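Local structure of NmrA family protein (Shigella flexneri 2a, 3QVO) at residues Met23-Leu27 / Ile208-Glu212; His38-Leu43 / Ala201-Thr205. The protein is of unknown function but belongs to the NmrA family of Rossmann-fold proteins and probably binds NAD(P). All blocks are in the same frame, centred on the assembly; numbering follows the deposited sequence.

Contact 1 (Met23-Leu27 / Ile208-Glu212); sequences MKNVL and IDKPE
Where K24 and V26 on the first strand of the Rossmann fold's parallel sheet meet I208 at the end of helix 197-209, the backbones stay well apart, V26 CA 7.9 Å from I208 CA, so side chains bridge the gap. K24 does most of the reaching. Its CG stands anti to the backbone N (chi1 -180°), and the chain runs straight until it bends at chi3, -83°, which swings NZ onto the last turn of the helix. There NZ donates a hydrogen bond of 2.8 Å to I208 O, approaching in the carbonyl plane with a C=O...N angle of 146°. The carbonyl of D209 is also close, its O 3.0 Å from K24 NZ. K210 is the first residue to leave helical geometry, so the ammonium binds the C-terminal end of a helix packed on that sheet, where its charge would probably be favoured by the helix dipole. A water accepts from NZ and donates weakly to OD1 of D209, joining the two opposite charges. Deeper in, V26 CG2 touches I208 CG2 at 3.9 Å, the branched side chains meeting at a slant. P211 flanks the ammonium, its CD 4.1 Å from K24 NZ. Strand 24-29 runs parallel between strands 49-55 and 91-95; K24 also packs on I49 and I91, and P211 rests on I91 while its carbonyl accepts from R119.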
loop_
_atom_site.group_PDB
_atom_site.type_symbol
_atom_site.label_atom_id
_atom_site.label_comp_id
_atom_site.label_asym_id
_atom_site.label_seq_id
_atom_site.Cartn_x
_atom_site.Cartn_y
_atom_site.Cartn_z
HETATM N N MSE A 23 -10.834 2.470 -18.734
HETATM C CA MSE A 23 -9.640 2.839 -18.029
HETATM C C MSE A 23 -9.794 2.332 -16.600
HETATM O O MSE A 23 -10.906 2.299 -16.065
HETATM C CB MSE A 23 -9.466 4.369 -18.005
HETATM C CG MSE A 23 -7.976 4.758 -18.010
HETATM SE SE MSE A 23 -7.334 4.760 -19.832
HETATM C CE MSE A 23 -8.559 6.126 -20.459
ATOM N N LYS A 24 -8.674 1.938 -16.008
ATOM C CA LYS A 24 -8.613 1.497 -14.667
ATOM C C LYS A 24 -7.971 2.636 -13.880
ATOM O O LYS A 24 -6.818 3.005 -14.175
ATOM C CB LYS A 24 -7.758 0.246 -14.614
ATOM C CG LYS A 24 -7.618 -0.327 -13.222
ATOM C CD LYS A 24 -6.742 -1.603 -13.214
ATOM C CE LYS A 24 -7.541 -2.861 -13.600
ATOM N NZ LYS A 24 -6.648 -4.085 -13.809
ATOM N N ASN A 25 -8.712 3.198 -12.907
ATOM C CA ASN A 25 -8.285 4.380 -12.167
ATOM C C ASN A 25 -7.694 3.976 -10.830
ATOM O O ASN A 25 -8.413 3.487 -9.969
ATOM C CB ASN A 25 -9.477 5.309 -11.956
ATOM C CG ASN A 25 -9.923 6.014 -13.256
ATOM O OD1 ASN A 25 -9.195 6.044 -14.206
ATOM N ND2 ASN A 25 -11.098 6.635 -13.250
ATOM N N VAL A 26 -6.394 4.177 -10.657
ATOM C CA VAL A 26 -5.697 3.788 -9.466
ATOM C C VAL A 26 -5.256 5.035 -8.706
ATOM O O VAL A 26 -4.654 5.937 -9.307
ATOM C CB VAL A 26 -4.481 2.950 -9.815
ATOM C CG1 VAL A 26 -3.708 2.636 -8.595
ATOM C CG2 VAL A 26 -4.911 1.682 -10.511
ATOM N N LEU A 27 -5.610 5.116 -7.411
ATOM C CA LEU A 27 -5.182 6.228 -6.559
ATOM C C LEU A 27 -4.076 5.759 -5.641
ATOM O O LEU A 27 -4.260 4.789 -4.914
ATOM C CB LEU A 27 -6.356 6.744 -5.744
ATOM C CG LEU A 27 -6.095 7.818 -4.706
ATOM C CD1 LEU A 27 -5.538 9.111 -5.320
ATOM C CD2 LEU A 27 -7.356 8.009 -3.905
ATOM N N ILE A 208 -3.101 -4.912 -8.688
ATOM C CA ILE A 208 -3.696 -3.863 -9.477
ATOM C C ILE A 208 -4.065 -4.410 -10.856
ATOM O O ILE A 208 -5.153 -4.139 -11.393
ATOM C CB ILE A 208 -2.726 -2.706 -9.631
ATOM C CG1 ILE A 208 -2.604 -1.969 -8.313
ATOM C CG2 ILE A 208 -3.179 -1.771 -10.765
ATOM C CD1 ILE A 208 -1.585 -0.838 -8.280
ATOM N N ASP A 209 -3.166 -5.192 -11.429
ATOM C CA ASP A 209 -3.457 -5.811 -12.720
ATOM C C ASP A 209 -4.625 -6.785 -12.661
ATOM O O ASP A 209 -5.420 -6.809 -13.580
ATOM C CB ASP A 209 -2.237 -6.532 -13.323
ATOM C CG ASP A 209 -2.365 -6.686 -14.831
ATOM O OD1 ASP A 209 -2.624 -5.632 -15.502
ATOM O OD2 ASP A 209 -2.262 -7.837 -15.354
ATOM N N LYS A 210 -4.694 -7.609 -11.619
ATOM C CA LYS A 210 -5.780 -8.586 -11.412
ATOM C C LYS A 210 -6.321 -8.426 -9.993
ATOM O O LYS A 210 -5.861 -9.075 -9.059
ATOM C CB LYS A 210 -5.251 -9.993 -11.620
ATOM C CG LYS A 210 -4.849 -10.226 -13.074
ATOM C CD LYS A 210 -4.263 -11.607 -13.365
ATOM C CE LYS A 210 -4.133 -11.767 -14.877
ATOM N NZ LYS A 210 -3.956 -13.193 -15.283
ATOM N N PRO A 211 -7.275 -7.509 -9.821
ATOM C CA PRO A 211 -7.697 -7.120 -8.485
ATOM C C PRO A 211 -8.605 -8.116 -7.785
ATOM O O PRO A 211 -8.868 -7.978 -6.595
ATOM C CB PRO A 211 -8.380 -5.765 -8.718
ATOM C CG PRO A 211 -8.845 -5.808 -10.137
ATOM C CD PRO A 211 -7.861 -6.663 -10.875
ATOM N N GLU A 212 -9.062 -9.130 -8.493
ATOM C CA GLU A 212 -9.758 -10.228 -7.843
ATOM C C GLU A 212 -8.840 -11.066 -6.958
ATOM O O GLU A 212 -9.311 -11.841 -6.128
ATOM C CB GLU A 212 -10.431 -11.125 -8.870
ATOM C CG GLU A 212 -9.486 -11.993 -9.698
ATOM C CD GLU A 212 -9.079 -11.378 -11.030
ATOM O OE1 GLU A 212 -9.371 -10.178 -11.303
ATOM O OE2 GLU A 212 -8.454 -12.144 -11.810
HETATM O O HOH W 1 -4.865 -3.317 -16.267
#

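Contact 2 (His38-Leu43 / Ala201-Thr205)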
loop_
_atom_site.group_PDB
_atom_site.type_symbol
_atom_site.label_atom_id
_atom_site.label_comp_id
_atom_site.label_asym_id
_atom_site.label_seq_id
_atom_site.Cartn_x
_atom_site.Cartn_y
_atom_site.Cartn_z
ATOM N N HIS A 38 8.370 2.485 -7.249
ATOM C CA HIS A 38 8.501 1.318 -8.092
ATOM C C HIS A 38 7.129 1.006 -8.701
ATOM O O HIS A 38 7.036 0.652 -9.857
ATOM C CB HIS A 38 8.988 0.096 -7.300
ATOM C CG HIS A 38 10.360 0.227 -6.714
ATOM N ND1 HIS A 38 11.506 0.142 -7.467
ATOM C CD2 HIS A 38 10.772 0.336 -5.430
ATOM C CE1 HIS A 38 12.564 0.249 -6.682
ATOM N NE2 HIS A 38 12.145 0.359 -5.435
ATOM N N VAL A 39 6.074 1.124 -7.925
ATOM C CA VAL A 39 4.743 0.837 -8.432
ATOM C C VAL A 39 4.411 1.816 -9.541
ATOM O O VAL A 39 3.967 1.419 -10.632
ATOM C CB VAL A 39 3.663 0.982 -7.353
ATOM C CG1 VAL A 39 2.316 0.837 -7.949
ATOM C CG2 VAL A 39 3.870 -0.012 -6.270
ATOM N N ILE A 40 4.681 3.088 -9.275
ATOM C CA ILE A 40 4.388 4.146 -10.243
ATOM C C ILE A 40 5.087 3.845 -11.565
ATOM O O ILE A 40 4.502 3.980 -12.632
ATOM C CB ILE A 40 4.852 5.502 -9.698
ATOM C CG1 ILE A 40 3.922 5.940 -8.596
ATOM C CG2 ILE A 40 4.954 6.562 -10.778
ATOM C CD1 ILE A 40 4.510 7.024 -7.697
ATOM N N ASN A 41 6.347 3.435 -11.473
ATOM C CA ASN A 41 7.164 3.058 -12.609
ATOM C C ASN A 41 6.668 1.852 -13.395
ATOM O O ASN A 41 6.757 1.805 -14.627
ATOM C CB ASN A 41 8.523 2.667 -12.087
ATOM C CG ASN A 41 9.593 3.658 -12.416
ATOM O OD1 ASN A 41 9.848 4.588 -11.617
ATOM N ND2 ASN A 41 10.308 3.426 -13.565
ATOM N N GLN A 42 6.224 0.829 -12.692
ATOM C CA GLN A 42 5.629 -0.295 -13.375
ATOM C C GLN A 42 4.293 0.082 -13.984
ATOM O O GLN A 42 3.904 -0.485 -14.999
ATOM C CB GLN A 42 5.407 -1.430 -12.426
ATOM C CG GLN A 42 6.686 -1.912 -11.776
ATOM C CD GLN A 42 6.476 -3.265 -11.166
ATOM O OE1 GLN A 42 6.256 -4.258 -11.906
ATOM N NE2 GLN A 42 6.526 -3.336 -9.833
ATOM N N LEU A 43 3.581 1.031 -13.379
ATOM C CA LEU A 43 2.307 1.464 -13.943
ATOM C C LEU A 43 2.477 2.409 -15.150
ATOM O O LEU A 43 1.533 2.641 -15.907
ATOM C CB LEU A 43 1.411 2.071 -12.859
ATOM C CG LEU A 43 0.972 1.100 -11.749
ATOM C CD1 LEU A 43 0.117 1.818 -10.790
ATOM C CD2 LEU A 43 0.265 -0.209 -12.247
ATOM N N ALA A 201 6.478 -4.073 -4.426
ATOM C CA ALA A 201 5.879 -3.350 -5.556
ATOM C C ALA A 201 5.356 -4.308 -6.613
ATOM O O ALA A 201 4.276 -4.099 -7.172
ATOM C CB ALA A 201 6.862 -2.368 -6.177
ATOM N N ALA A 202 6.108 -5.362 -6.886
ATOM C CA ALA A 202 5.679 -6.371 -7.857
ATOM C C ALA A 202 4.351 -6.987 -7.438
ATOM O O ALA A 202 3.490 -7.198 -8.256
ATOM C CB ALA A 202 6.728 -7.433 -8.007
ATOM N N LEU A 203 4.185 -7.291 -6.168
ATOM C CA LEU A 203 2.911 -7.843 -5.700
ATOM C C LEU A 203 1.788 -6.823 -5.907
ATOM O O LEU A 203 0.749 -7.155 -6.410
ATOM C CB LEU A 203 2.981 -8.224 -4.212
ATOM C CG LEU A 203 1.722 -8.917 -3.634
ATOM C CD1 LEU A 203 1.224 -10.199 -4.403
ATOM C CD2 LEU A 203 1.961 -9.261 -2.168
ATOM N N ILE A 204 2.017 -5.592 -5.481
ATOM C CA ILE A 204 1.022 -4.563 -5.558
ATOM C C ILE A 204 0.563 -4.462 -7.011
ATOM O O ILE A 204 -0.629 -4.531 -7.283
ATOM C CB ILE A 204 1.547 -3.228 -4.975
ATOM C CG1 ILE A 204 1.767 -3.374 -3.464
ATOM C CG2 ILE A 204 0.556 -2.067 -5.216
ATOM C CD1 ILE A 204 2.657 -2.301 -2.883
ATOM N N THR A 205 1.520 -4.411 -7.937
ATOM C CA THR A 205 1.227 -4.299 -9.349
ATOM C C THR A 205 0.450 -5.491 -9.889
ATOM O O THR A 205 -0.488 -5.315 -10.675
ATOM C CB THR A 205 2.517 -4.059 -10.145
ATOM O OG1 THR A 205 3.048 -2.770 -9.782
ATOM C CG2 THR A 205 2.238 -4.021 -11.631
#
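Of the flat groups of H38 and Q42, only the Q42 carboxamide reaches across to helix 197-209, in a helix pair on one side of the Rossmann-fold sheet. H38 touches with its stem, H38 CB lying 3.4 Å from A201 CB, and its imidazole points off past A201. NE2 of Q42 lies 3.5 Å from T205 OG1 and 3.6 Å from A201 C, beside the peptide link to A202, and its OE1 is 4.0 Å from T205 CG2. With CG anti to the carbonyl carbon (chi1 -59°) and the chain extended beyond it, Q42 passes obliquely over T205. The helix segments cross at -48° with their axes 9.1 Å apart, and small A201 lets the backbones draw close, V39 CA standing 5.2 Å from A201 CA. V39 CG2 fits between A201 CB and I204 CG2, while CG1 faces the T205 hydroxyl. L43 adds a looser touch on T205 CG2. Toward the sheet, I40 packs on L53 of strand 49-55 and I204 on L168 of strand 164-174. The T205 hydroxyl, buried beside Q42, is held by its own helix: OG1 donates to A201 O at 3.2 Å from 38° above the carbonyl plane, and that oxygen also accepts from T205 N.

Overall arrangement
Both contacts use helix 197-209, at different points. Contact 2 grips its middle and is buried, apolar packing with one amide and one hydroxyl among it and no hydrogen bond between the helices; contact 1 takes its C-terminal end and is only partly buried, with a lysine-to-carbonyl bond and a water at its more open side. Strand 24-29 and helix 34-43 are consecutive in the chain, so the first strand and first helix of the Rossmann fold both pack against this late helix. The centres lie about 11 Å apart, and the contacts touch through I208, whose CD1 packs 4.0 Å from L43 CD1, so the V26-I208 packing of contact 1 runs on into the apolar part of contact 2.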